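Local coordinates for pyrroline carboxylate reductase (Plasmodium falciparum, PDB 2RCY), which probably catalyses the reduction of pyrroline-5-carboxylate to proline, the last step of proline synthesis, and binds NADP, at residues A[176-179]-A[180-184]; A[187-191]-A[192-196]. All coordinates share one frame; numbering follows the deposited sequence.

Contact 1: A[176-179]-A[180-184]; sequences FIES and LIDAG
L180 and F176, one helical turn apart in helix 169-186, show how an i to i+4 pair can join a backbone bond to a side-chain contact. From L180 CB, 3.6 Å from F176 O, the leucine passes that carbonyl again at CG, and its branch CD1 then settles over one face of the F176 ring. In this CH-pi contact L180 CD1 lies 3.9 Å from the centroid of the F176 ring, displaced toward the rim at CE2. The ring is placed for it by a chi1 of -171°, which sets CG anti to the backbone N. Within the same turn, L180 N donates to F176 O at 3.0 Å. I177 and I181 repeat the spacing in aliphatic form, lying side by side with CG2 of I177 3.8 Å from CD1 of I181, and both pack on helix 191-211. On the polar flank, E178 OE2 and D182 OD2 stand 4.6 Å apart. F176 also stacks on F176 of the second subunit. The helix thus offers that subunit an apolar face (F176, L180) and an acidic one (E178, D182). Its K243, salt-bridged to both carboxylates, with its K220 on E178 and same-chain R191 on D182, probably offsets their repulsion; such cross-subunit pairing is consistent with a family dimerisation region.

Contact 2: A[187-191]-A[192-196]; sequences NGLSR and ELSKN
L189 lays its CB against the hydroxyl of S194, with 3.3 Å between L189 CB and S194 OG, while its CD2 branch crosses the L193 side chain at an angle and meets CD2 of that leucine at 3.8 Å. S190 is the N-cap of helix 191-211. Its chi1 of 76° holds OG between the backbone N and the carbonyl carbon, and from there S190 OG accepts a nearly straight bond from L193 N at 3.1 Å (163° at the hydrogen). A water 3.2 Å from S190 OG donates to E192 OE2, adding a bridge on the exposed side. The carbonyl of the same serine is gripped twice: S194 N reaches S190 O at 3.0 Å, and S194 OG reaches S190 O at 2.9 Å from the opposite face of the carbonyl plane. R191 opens the first turn, and its carbonyl takes K195 N; its guanidinium turns back to D182 on the preceding helix. The cap therefore serves one of the amides that the first turn leaves without a helical carbonyl, and the doubly bonded carbonyl of S190 ties the chain entering the helix to S194. With the hydroxyl of S194 spent on that carbonyl, a buried polar group is satisfied beside L189.

How the contacts relate
Contact 1 lies inside helix 169-186 and is almost wholly buried, whereas contact 2 covers the turn leaving that helix and the start of helix 191-211, partly open to solvent. Together they cover one arm of a helical hairpin within the dimerisation region, the turn and the start of the other arm, their centres about 9 Å apart. The arms are joined by a salt bridge, D182 OD1 to R191 NH1 at 2.7 Å, and by a probable hydrogen bond from L189 N to G184 O. Contact 1 relies on regular helical spacing and on apolar and charged groups offered to the second subunit; contact 2 depends more on hydroxyls and a water. Both touch that subunit, contact 2 through packing.

Contact 1: A[176-179]-A[180-184]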
loop_
_atom_site.group_PDB
_atom_site.type_symbol
_atom_site.label_atom_id
_atom_site.label_comp_id
_atom_site.label_asym_id
_atom_site.label_seq_id
_atom_site.Cartn_x
_atom_site.Cartn_y
_atom_site.Cartn_z
ATOM N N PHE A 176 -10.247 8.500 19.585
ATOM C CA PHE A 176 -9.375 9.657 19.382
ATOM C C PHE A 176 -8.659 10.004 20.691
ATOM O O PHE A 176 -7.431 10.093 20.727
ATOM C CB PHE A 176 -10.205 10.842 18.874
ATOM C CG PHE A 176 -9.393 12.028 18.422
ATOM C CD1 PHE A 176 -8.524 11.932 17.340
ATOM C CD2 PHE A 176 -9.537 13.259 19.055
ATOM C CE1 PHE A 176 -7.789 13.034 16.915
ATOM C CE2 PHE A 176 -8.809 14.370 18.633
ATOM C CZ PHE A 176 -7.931 14.255 17.561
ATOM N N ILE A 177 -9.442 10.163 21.761
ATOM C CA ILE A 177 -8.926 10.414 23.112
ATOM C C ILE A 177 -7.990 9.290 23.555
ATOM O O ILE A 177 -6.922 9.548 24.111
ATOM C CB ILE A 177 -10.084 10.591 24.142
ATOM C CG1 ILE A 177 -10.923 11.827 23.801
ATOM C CG2 ILE A 177 -9.546 10.692 25.573
ATOM C CD1 ILE A 177 -12.301 11.857 24.450
ATOM N N GLU A 178 -8.402 8.050 23.291
ATOM C CA GLU A 178 -7.609 6.859 23.596
ATOM C C GLU A 178 -6.245 6.882 22.899
ATOM O O GLU A 178 -5.224 6.585 23.522
ATOM C CB GLU A 178 -8.389 5.603 23.197
ATOM C CG GLU A 178 -7.728 4.276 23.547
ATOM C CD GLU A 178 -8.459 3.082 22.947
ATOM O OE1 GLU A 178 -9.704 3.133 22.831
ATOM O OE2 GLU A 178 -7.789 2.087 22.596
ATOM N N SER A 179 -6.242 7.241 21.617
ATOM C CA SER A 179 -5.023 7.262 20.804
ATOM C C SER A 179 -4.057 8.369 21.224
ATOM O O SER A 179 -2.841 8.175 21.220
ATOM C CB SER A 179 -5.370 7.415 19.320
ATOM O OG SER A 179 -6.389 6.514 18.935
ATOM N N LEU A 180 -4.607 9.528 21.580
ATOM C CA LEU A 180 -3.802 10.669 22.011
ATOM C C LEU A 180 -3.087 10.395 23.333
ATOM O O LEU A 180 -1.911 10.736 23.487
ATOM C CB LEU A 180 -4.661 11.933 22.109
ATOM C CG LEU A 180 -5.086 12.620 20.807
ATOM C CD1 LEU A 180 -6.290 13.507 21.053
ATOM C CD2 LEU A 180 -3.942 13.419 20.193
ATOM N N ILE A 181 -3.800 9.772 24.273
ATOM C CA ILE A 181 -3.226 9.372 25.564
ATOM C C ILE A 181 -2.087 8.362 25.376
ATOM O O ILE A 181 -1.016 8.517 25.964
ATOM C CB ILE A 181 -4.311 8.813 26.532
ATOM C CG1 ILE A 181 -5.311 9.916 26.907
ATOM C CG2 ILE A 181 -3.673 8.220 27.794
ATOM C CD1 ILE A 181 -6.604 9.412 27.544
ATOM N N ASP A 182 -2.320 7.349 24.540
ATOM C CA ASP A 182 -1.317 6.325 24.236
ATOM C C ASP A 182 -0.038 6.898 23.632
ATOM O O ASP A 182 1.062 6.438 23.946
ATOM C CB ASP A 182 -1.900 5.255 23.307
ATOM C CG ASP A 182 -2.703 4.213 24.053
ATOM O OD1 ASP A 182 -2.518 4.074 25.281
ATOM O OD2 ASP A 182 -3.520 3.526 23.414
ATOM N N ALA A 183 -0.196 7.897 22.766
ATOM C CA ALA A 183 0.933 8.605 22.175
ATOM C C ALA A 183 1.757 9.310 23.252
ATOM O O ALA A 183 2.989 9.339 23.182
ATOM C CB ALA A 183 0.443 9.600 21.135
ATOM N N GLY A 184 1.062 9.862 24.247
ATOM C CA GLY A 184 1.698 10.514 25.390
ATOM C C GLY A 184 2.379 9.545 26.333
ATOM O O GLY A 184 3.507 9.786 26.767
#

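Contact 2: A[187-191]-A[192-196]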
loop_
_atom_site.group_PDB
_atom_site.type_symbol
_atom_site.label_atom_id
_atom_site.label_comp_id
_atom_site.label_asym_id
_atom_site.label_seq_id
_atom_site.Cartn_x
_atom_site.Cartn_y
_atom_site.Cartn_z
ATOM N N ASN A 187 5.634 8.150 24.894
ATOM C CA ASN A 187 6.759 9.078 24.832
ATOM C C ASN A 187 7.140 9.756 26.160
ATOM O O ASN A 187 7.791 10.805 26.161
ATOM C CB ASN A 187 6.545 10.107 23.718
ATOM C CG ASN A 187 6.637 9.495 22.329
ATOM O OD1 ASN A 187 5.631 9.334 21.640
ATOM N ND2 ASN A 187 7.847 9.148 21.913
ATOM N N GLY A 188 6.745 9.153 27.282
ATOM C CA GLY A 188 7.249 9.578 28.590
ATOM C C GLY A 188 6.257 10.069 29.628
ATOM O O GLY A 188 6.533 9.996 30.826
ATOM N N LEU A 189 5.112 10.579 29.180
ATOM C CA LEU A 189 4.102 11.117 30.093
ATOM C C LEU A 189 3.341 10.008 30.812
ATOM O O LEU A 189 3.199 8.900 30.293
ATOM C CB LEU A 189 3.107 12.019 29.352
ATOM C CG LEU A 189 3.562 13.243 28.550
ATOM C CD1 LEU A 189 2.345 13.954 27.984
ATOM C CD2 LEU A 189 4.399 14.206 29.378
ATOM N N SER A 190 2.852 10.319 32.010
ATOM C CA SER A 190 1.988 9.407 32.752
ATOM C C SER A 190 0.618 9.348 32.080
ATOM O O SER A 190 0.251 10.255 31.330
ATOM C CB SER A 190 1.854 9.854 34.214
ATOM O OG SER A 190 0.987 10.971 34.341
ATOM N N ARG A 191 -0.128 8.279 32.352
ATOM C CA ARG A 191 -1.469 8.107 31.798
ATOM C C ARG A 191 -2.440 9.168 32.326
ATOM O O ARG A 191 -3.297 9.654 31.583
ATOM C CB ARG A 191 -1.980 6.684 32.071
ATOM C CG ARG A 191 -3.424 6.421 31.657
ATOM C CD ARG A 191 -3.650 4.961 31.299
ATOM N NE ARG A 191 -3.471 4.735 29.867
ATOM C CZ ARG A 191 -2.450 4.086 29.312
ATOM N NH1 ARG A 191 -2.404 3.954 27.997
ATOM N NH2 ARG A 191 -1.486 3.560 30.058
ATOM N N GLU A 192 -2.287 9.527 33.600
ATOM C CA GLU A 192 -3.132 10.541 34.235
ATOM C C GLU A 192 -2.929 11.916 33.601
ATOM O O GLU A 192 -3.899 12.576 33.221
ATOM C CB GLU A 192 -2.869 10.602 35.745
ATOM C CG GLU A 192 -3.964 11.317 36.544
ATOM C CD GLU A 192 -3.647 11.421 38.031
ATOM O OE1 GLU A 192 -4.458 10.928 38.845
ATOM O OE2 GLU A 192 -2.590 11.989 38.386
ATOM N N LEU A 193 -1.669 12.331 33.483
ATOM C CA LEU A 193 -1.323 13.621 32.887
ATOM C C LEU A 193 -1.729 13.698 31.417
ATOM O O LEU A 193 -2.292 14.703 30.982
ATOM C CB LEU A 193 0.174 13.912 33.046
ATOM C CG LEU A 193 0.737 15.182 32.397
ATOM C CD1 LEU A 193 0.281 16.441 33.128
ATOM C CD2 LEU A 193 2.250 15.111 32.346
ATOM N N SER A 194 -1.440 12.635 30.665
ATOM C CA SER A 194 -1.813 12.550 29.254
ATOM C C SER A 194 -3.304 12.785 29.066
ATOM O O SER A 194 -3.704 13.558 28.198
ATOM C CB SER A 194 -1.410 11.199 28.659
ATOM O OG SER A 194 -0.003 11.073 28.589
ATOM N N LYS A 195 -4.113 12.127 29.896
ATOM C CA LYS A 195 -5.567 12.286 29.882
ATOM C C LYS A 195 -5.993 13.732 30.156
ATOM O O LYS A 195 -6.833 14.275 29.438
ATOM C CB LYS A 195 -6.228 11.322 30.876
ATOM C CG LYS A 195 -7.755 11.349 30.864
ATOM C CD LYS A 195 -8.367 10.210 31.677
ATOM C CE LYS A 195 -8.280 10.467 33.176
ATOM N NZ LYS A 195 -8.920 9.367 33.957
ATOM N N ASN A 196 -5.405 14.349 31.181
ATOM C CA ASN A 196 -5.687 15.749 31.515
ATOM C C ASN A 196 -5.367 16.698 30.366
ATOM O O ASN A 196 -6.181 17.553 30.011
ATOM C CB ASN A 196 -4.917 16.179 32.768
ATOM C CG ASN A 196 -5.378 15.460 34.020
ATOM O OD1 ASN A 196 -6.556 15.131 34.168
ATOM N ND2 ASN A 196 -4.446 15.220 34.937
HETATM O O HOH W 1 0.034 12.811 36.772
#